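Local coordinates for methionine-binding lipoprotein metQ (Bacillus subtilis subsp. subtilis, PDB 4GOT), which probably binds methionine and hands it to the permease of the MetNPQ ABC importer, which also carries methionine sulfoxide, at residues Leu21-Leu27 / Val226-Ile232; Glu87-Ile91 / Arg119-Leu124; Ala164-Glu168 / Gln184-Asn188. All blocks are in the same frame, centred on the assembly; numbering follows the deposited sequence. Where two conformers were deposited one is given.

Contact 1 (Leu21-Leu27 / Val226-Ile232); sequences LKEAEPL and VLHSKKI
Helix packing on one lobe of the binding protein brings Ala-24 and Leu-27 of helix 14-29 against Val-226 and Ile-232, at the turn from helix 218-227 into helix 230-239. No hydrogen bond crosses the contact. Apolar side chains carry it.

Leu-27 makes most of the contacts with the turn. CD1 comes 3.7 Å from OG of Ser-229. The other branch, CD2, meets the aliphatic stem of Lys-231, with 3.7 Å to its CD. CG stands anti to the carbonyl carbon (chi1 -54°), which carries the branch point toward Ser-229 and Lys-231. Val-226 was deposited in two conformers. In the one given, CB of Leu-27 lies 3.6 Å from CG1 of Val-226, and the tighter approach of that CG1 to Ala-24 CB is doubtful. The side chains of Ile-232 and Glu-23 run alongside in opposite directions, with CD1 of Ile-232 3.6 Å from CG of Glu-23. Deeper in, the CD2 atoms of Leu-21 and Leu-227 are 4.2 Å apart. Leu-21 also rests on Val-10 and Val-37 of the sheet.

Ser-229 fixes the turn itself. Its OG sits between N and carbonyl carbon (chi1 67°). From there it donates to Val-226 O at 2.7 Å, in the carbonyl plane. It also accepts from Ile-232 N at 3.1 Å, a nearly straight N-cap bond (166°). One hydroxyl thus ties the end of one helix to the start of the next.

Helices layered on a mixed sheet in this way are typical of a lobe of the type II periplasmic binding protein fold.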
loop_
_atom_site.group_PDB
_atom_site.type_symbol
_atom_site.label_atom_id
_atom_site.label_comp_id
_atom_site.label_asym_id
_atom_site.label_seq_id
_atom_site.Cartn_x
_atom_site.Cartn_y
_atom_site.Cartn_z
ATOM N N LEU A 21 8.917 -4.990 -10.927
ATOM C CA LEU A 21 8.586 -5.797 -12.118
ATOM C C LEU A 21 9.603 -5.617 -13.253
ATOM O O LEU A 21 9.984 -6.590 -13.896
ATOM C CB LEU A 21 7.140 -5.527 -12.621
ATOM C CG LEU A 21 5.995 -5.960 -11.693
ATOM C CD1 LEU A 21 4.610 -5.573 -12.255
ATOM C CD2 LEU A 21 6.059 -7.444 -11.312
ATOM N N LYS A 22 10.046 -4.393 -13.499
ATOM C CA LYS A 22 11.030 -4.157 -14.537
ATOM C C LYS A 22 12.339 -4.844 -14.151
ATOM O O LYS A 22 13.029 -5.380 -15.013
ATOM C CB LYS A 22 11.220 -2.669 -14.781
ATOM C CG LYS A 22 12.196 -2.285 -15.879
ATOM C CD LYS A 22 12.407 -0.760 -15.855
ATOM C CE LYS A 22 13.048 -0.207 -17.129
ATOM N NZ LYS A 22 14.500 0.040 -16.966
ATOM N N GLU A 23 12.688 -4.853 -12.868
ATOM C CA GLU A 23 13.886 -5.609 -12.461
ATOM C C GLU A 23 13.690 -7.147 -12.676
ATOM O O GLU A 23 14.620 -7.820 -13.101
ATOM C CB GLU A 23 14.289 -5.267 -11.019
ATOM C CG GLU A 23 15.680 -5.726 -10.623
ATOM C CD GLU A 23 16.808 -4.850 -11.186
ATOM O OE1 GLU A 23 16.553 -3.891 -11.957
ATOM O OE2 GLU A 23 17.966 -5.132 -10.822
ATOM N N ALA A 24 12.480 -7.660 -12.408
ATOM C CA ALA A 24 12.107 -9.080 -12.576
ATOM C C ALA A 24 12.039 -9.517 -14.050
ATOM O O ALA A 24 12.123 -10.720 -14.337
ATOM C CB ALA A 24 10.761 -9.396 -11.897
ATOM N N GLU A 25 11.919 -8.577 -14.983
ATOM C CA GLU A 25 11.761 -8.935 -16.422
ATOM C C GLU A 25 12.823 -9.898 -17.047
ATOM O O GLU A 25 12.463 -10.859 -17.690
ATOM C CB GLU A 25 11.618 -7.674 -17.297
ATOM C CG GLU A 25 11.494 -7.976 -18.784
ATOM C CD GLU A 25 11.005 -6.797 -19.618
ATOM O OE1 GLU A 25 11.269 -5.617 -19.256
ATOM O OE2 GLU A 25 10.363 -7.067 -20.656
ATOM N N PRO A 26 14.122 -9.630 -16.863
ATOM C CA PRO A 26 15.114 -10.570 -17.407
ATOM C C PRO A 26 15.142 -11.944 -16.714
ATOM O O PRO A 26 15.493 -12.950 -17.362
ATOM C CB PRO A 26 16.461 -9.834 -17.250
ATOM C CG PRO A 26 16.196 -8.642 -16.408
ATOM C CD PRO A 26 14.726 -8.375 -16.385
ATOM N N LEU A 27 14.789 -11.973 -15.430
ATOM C CA LEU A 27 14.662 -13.212 -14.709
ATOM C C LEU A 27 13.438 -14.050 -15.196
ATOM O O LEU A 27 13.505 -15.296 -15.268
ATOM C CB LEU A 27 14.625 -12.960 -13.183
ATOM C CG LEU A 27 15.789 -12.148 -12.569
ATOM C CD1 LEU A 27 15.519 -12.039 -11.065
ATOM C CD2 LEU A 27 17.161 -12.743 -12.806
ATOM N N VAL A 226 10.259 -15.460 -9.292
ATOM C CA VAL A 226 11.186 -14.347 -9.499
ATOM C C VAL A 226 11.079 -13.275 -8.388
ATOM O O VAL A 226 12.120 -12.790 -7.891
ATOM C CB VAL A 226 11.026 -13.702 -10.894
ATOM C CG1 VAL A 226 11.883 -12.453 -10.981
ATOM C CG2 VAL A 226 11.422 -14.700 -11.982
ATOM N N LEU A 227 9.853 -12.945 -7.974
ATOM C CA LEU A 227 9.634 -11.869 -6.967
ATOM C C LEU A 227 10.121 -12.266 -5.549
ATOM O O LEU A 227 10.273 -11.404 -4.635
ATOM C CB LEU A 227 8.182 -11.422 -6.918
ATOM C CG LEU A 227 7.604 -10.756 -8.149
ATOM C CD1 LEU A 227 6.090 -10.539 -7.988
ATOM C CD2 LEU A 227 8.335 -9.465 -8.482
ATOM N N HIS A 228 10.412 -13.538 -5.386
ATOM C CA HIS A 228 11.047 -14.017 -4.114
ATOM C C HIS A 228 12.492 -14.393 -4.303
ATOM O O HIS A 228 13.111 -14.879 -3.373
ATOM C CB HIS A 228 10.216 -15.132 -3.478
ATOM C CG HIS A 228 8.958 -14.592 -2.921
ATOM N ND1 HIS A 228 8.907 -14.036 -1.662
ATOM C CD2 HIS A 228 7.752 -14.343 -3.499
ATOM C CE1 HIS A 228 7.705 -13.500 -1.477
ATOM N NE2 HIS A 228 6.989 -13.664 -2.582
ATOM N N SER A 229 13.049 -14.160 -5.500
ATOM C CA SER A 229 14.494 -14.476 -5.717
ATOM C C SER A 229 15.412 -13.622 -4.814
ATOM O O SER A 229 15.025 -12.531 -4.356
ATOM C CB SER A 229 14.884 -14.272 -7.187
ATOM O OG SER A 229 14.819 -12.908 -7.567
ATOM N N LYS A 230 16.632 -14.085 -4.590
ATOM C CA LYS A 230 17.622 -13.269 -3.870
ATOM C C LYS A 230 17.858 -11.961 -4.625
ATOM O O LYS A 230 17.914 -10.915 -4.005
ATOM C CB LYS A 230 18.955 -14.000 -3.634
ATOM C CG LYS A 230 19.922 -13.227 -2.718
ATOM C CD LYS A 230 21.305 -13.853 -2.612
ATOM C CE LYS A 230 22.285 -12.981 -1.815
ATOM N NZ LYS A 230 21.793 -12.579 -0.460
ATOM N N LYS A 231 17.977 -12.014 -5.952
ATOM C CA LYS A 231 18.161 -10.783 -6.748
ATOM C C LYS A 231 17.074 -9.737 -6.507
ATOM O O LYS A 231 17.392 -8.575 -6.265
ATOM C CB LYS A 231 18.254 -11.093 -8.250
ATOM C CG LYS A 231 19.595 -11.656 -8.656
ATOM C CD LYS A 231 19.553 -12.314 -10.026
ATOM C CE LYS A 231 20.942 -12.421 -10.612
ATOM N NZ LYS A 231 21.052 -13.662 -11.417
ATOM N N ILE A 232 15.792 -10.126 -6.554
ATOM C CA ILE A 232 14.713 -9.157 -6.319
ATOM C C ILE A 232 14.661 -8.653 -4.853
ATOM O O ILE A 232 14.521 -7.457 -4.628
ATOM C CB ILE A 232 13.350 -9.638 -6.879
ATOM C CG1 ILE A 232 13.378 -9.606 -8.421
ATOM C CG2 ILE A 232 12.205 -8.772 -6.376
ATOM C CD1 ILE A 232 13.730 -8.262 -9.032
#

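Contact 2 (Glu87-Ile91 / Arg119-Leu124). With MSE (selenomethionine), chain B.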
loop_
_atom_site.group_PDB
_atom_site.type_symbol
_atom_site.label_atom_id
_atom_site.label_comp_id
_atom_site.label_asym_id
_atom_site.label_seq_id
_atom_site.Cartn_x
_atom_site.Cartn_y
_atom_site.Cartn_z
ATOM N N GLU A 87 5.290 -1.916 2.939
ATOM C CA GLU A 87 5.588 -0.474 2.943
ATOM C C GLU A 87 5.097 0.148 4.267
ATOM O O GLU A 87 3.959 0.564 4.360
ATOM C CB GLU A 87 4.853 0.224 1.786
ATOM C CG GLU A 87 5.334 -0.139 0.409
ATOM C CD GLU A 87 4.409 0.384 -0.691
ATOM O OE1 GLU A 87 3.726 1.424 -0.521
ATOM O OE2 GLU A 87 4.364 -0.283 -1.740
ATOM N N PRO A 88 5.938 0.181 5.317
ATOM C CA PRO A 88 5.474 0.877 6.528
ATOM C C PRO A 88 4.983 2.330 6.249
ATOM O O PRO A 88 5.698 3.155 5.647
ATOM C CB PRO A 88 6.699 0.828 7.432
ATOM C CG PRO A 88 7.371 -0.436 7.031
ATOM C CD PRO A 88 7.227 -0.487 5.535
ATOM N N PHE A 89 3.715 2.563 6.634
ATOM C CA PHE A 89 2.981 3.810 6.473
ATOM C C PHE A 89 3.695 4.986 7.171
ATOM O O PHE A 89 4.330 4.831 8.247
ATOM C CB PHE A 89 1.602 3.615 7.133
ATOM C CG PHE A 89 0.439 4.275 6.431
ATOM C CD1 PHE A 89 0.554 4.914 5.218
ATOM C CD2 PHE A 89 -0.815 4.141 6.986
ATOM C CE1 PHE A 89 -0.539 5.481 4.594
ATOM C CE2 PHE A 89 -1.930 4.684 6.343
ATOM C CZ PHE A 89 -1.788 5.364 5.137
ATOM N N GLY A 90 3.589 6.148 6.545
ATOM C CA GLY A 90 4.170 7.380 7.068
ATOM C C GLY A 90 3.166 8.514 7.318
ATOM O O GLY A 90 2.131 8.671 6.584
ATOM N N ILE A 91 3.493 9.294 8.358
ATOM C CA ILE A 91 2.895 10.590 8.629
ATOM C C ILE A 91 3.930 11.697 8.425
ATOM O O ILE A 91 5.094 11.564 8.843
ATOM C CB ILE A 91 2.359 10.719 10.064
ATOM C CG1 ILE A 91 1.397 9.547 10.375
ATOM C CG2 ILE A 91 1.700 12.102 10.208
ATOM C CD1 ILE A 91 1.121 9.323 11.855
ATOM N N ARG A 119 -5.657 1.272 9.899
ATOM C CA ARG A 119 -4.176 1.360 9.807
ATOM C C ARG A 119 -3.678 2.761 10.253
ATOM O O ARG A 119 -2.759 2.889 11.024
ATOM C CB ARG A 119 -3.735 1.081 8.369
ATOM C CG ARG A 119 -2.243 0.918 8.177
ATOM C CD ARG A 119 -1.879 0.695 6.716
ATOM N NE ARG A 119 -0.464 0.368 6.627
ATOM C CZ ARG A 119 0.219 0.237 5.491
ATOM N NH1 ARG A 119 -0.353 0.397 4.295
ATOM N NH2 ARG A 119 1.516 -0.056 5.566
HETATM N N MSE A 120 -4.293 3.802 9.703
HETATM C CA MSE A 120 -4.060 5.200 10.105
HETATM C C MSE A 120 -4.353 5.499 11.569
HETATM O O MSE A 120 -3.497 6.026 12.299
HETATM C CB MSE A 120 -4.910 6.120 9.204
HETATM C CG MSE A 120 -4.494 6.013 7.774
HETATM SE SE MSE A 120 -5.651 6.993 6.592
HETATM C CE MSE A 120 -6.783 5.699 5.669
ATOM N N LEU A 121 -5.539 5.125 12.039
ATOM C CA LEU A 121 -5.901 5.398 13.417
ATOM C C LEU A 121 -5.000 4.667 14.431
ATOM O O LEU A 121 -4.781 5.174 15.541
ATOM C CB LEU A 121 -7.396 5.075 13.671
ATOM C CG LEU A 121 -8.364 5.912 12.821
ATOM C CD1 LEU A 121 -9.783 5.517 13.187
ATOM C CD2 LEU A 121 -8.133 7.428 12.926
ATOM N N ALA A 122 -4.469 3.508 14.034
ATOM C CA ALA A 122 -3.657 2.668 14.929
ATOM C C ALA A 122 -2.331 3.376 15.192
ATOM O O ALA A 122 -1.790 3.273 16.288
ATOM C CB ALA A 122 -3.417 1.279 14.341
HETATM N N MSE A 123 -1.826 4.091 14.190
HETATM C CA MSE A 123 -0.622 4.915 14.364
HETATM C C MSE A 123 -0.829 6.054 15.347
HETATM O O MSE A 123 0.064 6.362 16.113
HETATM C CB MSE A 123 -0.156 5.507 13.033
HETATM C CG MSE A 123 0.473 4.461 12.152
HETATM SE SE MSE A 123 1.191 5.203 10.538
HETATM C CE MSE A 123 2.853 5.940 11.295
ATOM N N LEU A 124 -1.998 6.689 15.295
ATOM C CA LEU A 124 -2.332 7.733 16.235
ATOM C C LEU A 124 -2.538 7.139 17.635
ATOM O O LEU A 124 -2.188 7.773 18.601
ATOM C CB LEU A 124 -3.553 8.517 15.829
ATOM C CG LEU A 124 -3.545 9.164 14.421
ATOM C CD1 LEU A 124 -4.788 10.030 14.215
ATOM C CD2 LEU A 124 -2.272 9.984 14.229
HETATM N N MSE B 300 1.275 0.305 -1.588
HETATM C CA MSE B 300 0.256 0.795 -0.613
HETATM C C MSE B 300 0.674 0.554 0.876
HETATM O O MSE B 300 1.043 -0.552 1.167
HETATM O OXT MSE B 300 0.617 1.391 1.813
HETATM C CB MSE B 300 -1.065 0.056 -0.878
HETATM C CG MSE B 300 -2.273 0.620 -0.199
HETATM SE SE MSE B 300 -3.882 -0.513 -0.419
HETATM C CE MSE B 300 -4.333 0.019 -2.396
HETATM O O HOH W 1 2.435 -2.043 3.157
#
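Glu-87 and Arg-119 meet at the bound selenomethionine, and behind them Phe-89 and Ile-91 pack on helix 117-126.

Polar bonds come first. NH1 of Arg-119 donates to OXT of the ligand at 2.8 Å, with a bent N-H...O angle of 137°. NH2 makes a weak bond to Glu-87 O at 2.8 Å. Both oxygens lie at the edge of the guanidinium, near its plane. Glu-116 and Glu-197 form salt bridges to the same group. At the other end of the ligand, its N donates to OE1 of Glu-87 at 2.9 Å. His-85 is bonded to OE2 of that carboxylate. A water accepts from Glu-87 N at 2.9 Å and lies in hydrogen-bonding reach of the ligand O.

Stacking comes next. The guanidinium lies flat on the Phe-89 ring, with centres 4.7 Å apart and planes at 28°. Arg-119 gets there with CG anti to its N (chi1 -171°) and a fully extended chain. A leucine here would probably leave the ligand carboxylate without its charged mate and Glu-116 and Glu-197 without their salt-bridge partner.

Apolar and Met-aromatic contacts complete the set. Met-120 and Met-123 were deposited as selenomethionine. SE of Met-123 stands obliquely 5.1 Å from the Phe-89 ring centroid, and SE of Met-120 is also oblique to that ring. CE of Met-123 and CD1 of Ile-91 meet tip to tip at 3.8 Å.

The chemistry implies recognition of the amino-acid backbone: an acid takes the ligand amine and an arginine takes its carboxylate. The flanking glutamates probably help offset the buried arginine charge.

Contact 3 (Ala164-Glu168 / Gln184-Asn188); sequences AKAYE and QNKLN
Asn-185 makes the close part of this contact, with its amide set between Ala-164, Lys-165 and Glu-168 of helix 163-168. CB of Ala-164 is 3.5 Å from CG of Asn-185. ND2 of Asn-185 donates to OE2 of Glu-168 at 2.8 Å and 164°. The acceptor lies in the amide plane, and ND2 meets OE2 nearly along its C-O axis. OD1 of the same amide accepts from NZ of Lys-165 at 3.1 Å. With CG of Asn-185 anti to its N (chi1 -161°), the amide reaches across to the helix.

Asn-185 is the first residue past helix 179-184. That helix ends in a Schellman motif with Lys-186, at positive phi, as its C-prime residue. The turn then brings Leu-187 back toward helix 163-168.

The packing is looser at Leu-187. Its CD2 touches CE2 of Tyr-167 at 3.9 Å, oblique to the ring. Both side chains also rest on Ile-177 of strand 174-177. On the solvent side, exposed Lys-165 bends back at chi2 and chi3. Its NZ makes a salt bridge of 2.7 Å to OE1 of Glu-168, on the syn side of that oxygen but somewhat out of the carboxylate plane.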
loop_
_atom_site.group_PDB
_atom_site.type_symbol
_atom_site.label_atom_id
_atom_site.label_comp_id
_atom_site.label_asym_id
_atom_site.label_seq_id
_atom_site.Cartn_x
_atom_site.Cartn_y
_atom_site.Cartn_z
ATOM N N ALA A 164 0.263 13.701 -0.872
ATOM C CA ALA A 164 1.554 14.420 -1.092
ATOM C C ALA A 164 1.317 15.923 -1.365
ATOM O O ALA A 164 2.081 16.776 -0.887
ATOM C CB ALA A 164 2.362 13.800 -2.231
ATOM N N LYS A 165 0.257 16.257 -2.131
ATOM C CA LYS A 165 -0.118 17.675 -2.340
ATOM C C LYS A 165 -0.682 18.358 -1.072
ATOM O O LYS A 165 -0.342 19.505 -0.822
ATOM C CB LYS A 165 -1.091 17.885 -3.517
ATOM C CG LYS A 165 -0.652 17.327 -4.874
ATOM C CD LYS A 165 0.638 17.949 -5.399
ATOM C CE LYS A 165 1.846 17.002 -5.285
ATOM N NZ LYS A 165 3.164 17.613 -5.725
ATOM N N ALA A 166 -1.540 17.673 -0.296
ATOM C CA ALA A 166 -2.084 18.226 0.938
ATOM C C ALA A 166 -0.948 18.573 1.895
ATOM O O ALA A 166 -0.998 19.594 2.609
ATOM C CB ALA A 166 -3.084 17.250 1.605
ATOM N N TYR A 167 0.074 17.719 1.890
ATOM C CA TYR A 167 1.327 17.917 2.657
ATOM C C TYR A 167 2.087 19.153 2.189
ATOM O O TYR A 167 2.346 20.057 2.985
ATOM C CB TYR A 167 2.171 16.644 2.570
ATOM C CG TYR A 167 3.645 16.806 2.889
ATOM C CD1 TYR A 167 4.089 16.988 4.198
ATOM C CD2 TYR A 167 4.583 16.737 1.882
ATOM C CE1 TYR A 167 5.441 17.113 4.486
ATOM C CE2 TYR A 167 5.931 16.867 2.152
ATOM C CZ TYR A 167 6.350 17.057 3.449
ATOM O OH TYR A 167 7.682 17.186 3.652
ATOM N N GLU A 168 2.401 19.234 0.907
ATOM C CA GLU A 168 3.071 20.429 0.365
ATOM C C GLU A 168 2.292 21.731 0.560
ATOM O O GLU A 168 2.879 22.755 0.813
ATOM C CB GLU A 168 3.352 20.253 -1.122
ATOM C CG GLU A 168 4.538 19.349 -1.398
ATOM C CD GLU A 168 4.537 18.774 -2.808
ATOM O OE1 GLU A 168 3.877 19.338 -3.720
ATOM O OE2 GLU A 168 5.200 17.742 -2.999
ATOM N N GLN A 184 6.681 8.278 -5.279
ATOM C CA GLN A 184 6.259 8.828 -6.568
ATOM C C GLN A 184 6.380 10.374 -6.645
ATOM O O GLN A 184 6.759 10.899 -7.679
ATOM C CB GLN A 184 4.817 8.356 -6.936
ATOM C CG GLN A 184 4.455 8.662 -8.414
ATOM C CD GLN A 184 3.158 8.012 -8.886
ATOM O OE1 GLN A 184 2.666 7.041 -8.291
ATOM N NE2 GLN A 184 2.622 8.507 -10.018
ATOM N N ASN A 185 6.071 11.057 -5.534
ATOM C CA ASN A 185 6.337 12.479 -5.278
ATOM C C ASN A 185 7.803 12.828 -4.891
ATOM O O ASN A 185 8.058 13.924 -4.468
ATOM C CB ASN A 185 5.435 12.928 -4.105
ATOM C CG ASN A 185 5.250 14.442 -4.022
ATOM O OD1 ASN A 185 4.819 15.092 -4.982
ATOM N ND2 ASN A 185 5.544 15.008 -2.854
ATOM N N LYS A 186 8.736 11.893 -4.982
ATOM C CA LYS A 186 10.154 12.162 -4.688
ATOM C C LYS A 186 10.457 12.440 -3.203
ATOM O O LYS A 186 11.466 13.079 -2.874
ATOM C CB LYS A 186 10.684 13.317 -5.550
ATOM C CG LYS A 186 10.363 13.202 -7.035
ATOM C CD LYS A 186 10.856 11.896 -7.639
ATOM C CE LYS A 186 11.080 11.997 -9.158
ATOM N NZ LYS A 186 9.841 12.246 -9.959
ATOM N N LEU A 187 9.582 11.978 -2.324
ATOM C CA LEU A 187 9.874 11.995 -0.895
ATOM C C LEU A 187 10.667 10.736 -0.519
ATOM O O LEU A 187 10.543 9.700 -1.124
ATOM C CB LEU A 187 8.574 12.081 -0.071
ATOM C CG LEU A 187 7.768 13.383 -0.193
ATOM C CD1 LEU A 187 6.384 13.228 0.466
ATOM C CD2 LEU A 187 8.578 14.543 0.395
ATOM N N ASN A 188 11.468 10.837 0.512
ATOM C CA ASN A 188 12.176 9.687 1.031
ATOM C C ASN A 188 11.560 9.364 2.409
ATOM O O ASN A 188 11.822 10.063 3.385
ATOM C CB ASN A 188 13.670 10.049 1.112
ATOM C CG ASN A 188 14.532 8.919 1.644
ATOM O OD1 ASN A 188 15.743 9.088 1.803
ATOM N ND2 ASN A 188 13.929 7.771 1.919
#

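Only contact 2 reaches the ligand, and it holds two of the twelve residues that line the selenomethionine site. Contacts 1 and 3 pack more remotely: side chains of Leu-21 and Ala-164 are each about 13 Å from the ligand. Contact 1 joins helices beside the six-stranded sheet. Contacts 2 and 3 belong to the part built on the five-stranded sheet, and both have side chains resting on strand 174-177. Their centres are 16 Å apart, and their nearest atoms about 7 Å. Contact 1 lies 28 Å from each, centre to centre. Along the chain, its two segments bracket both other contacts.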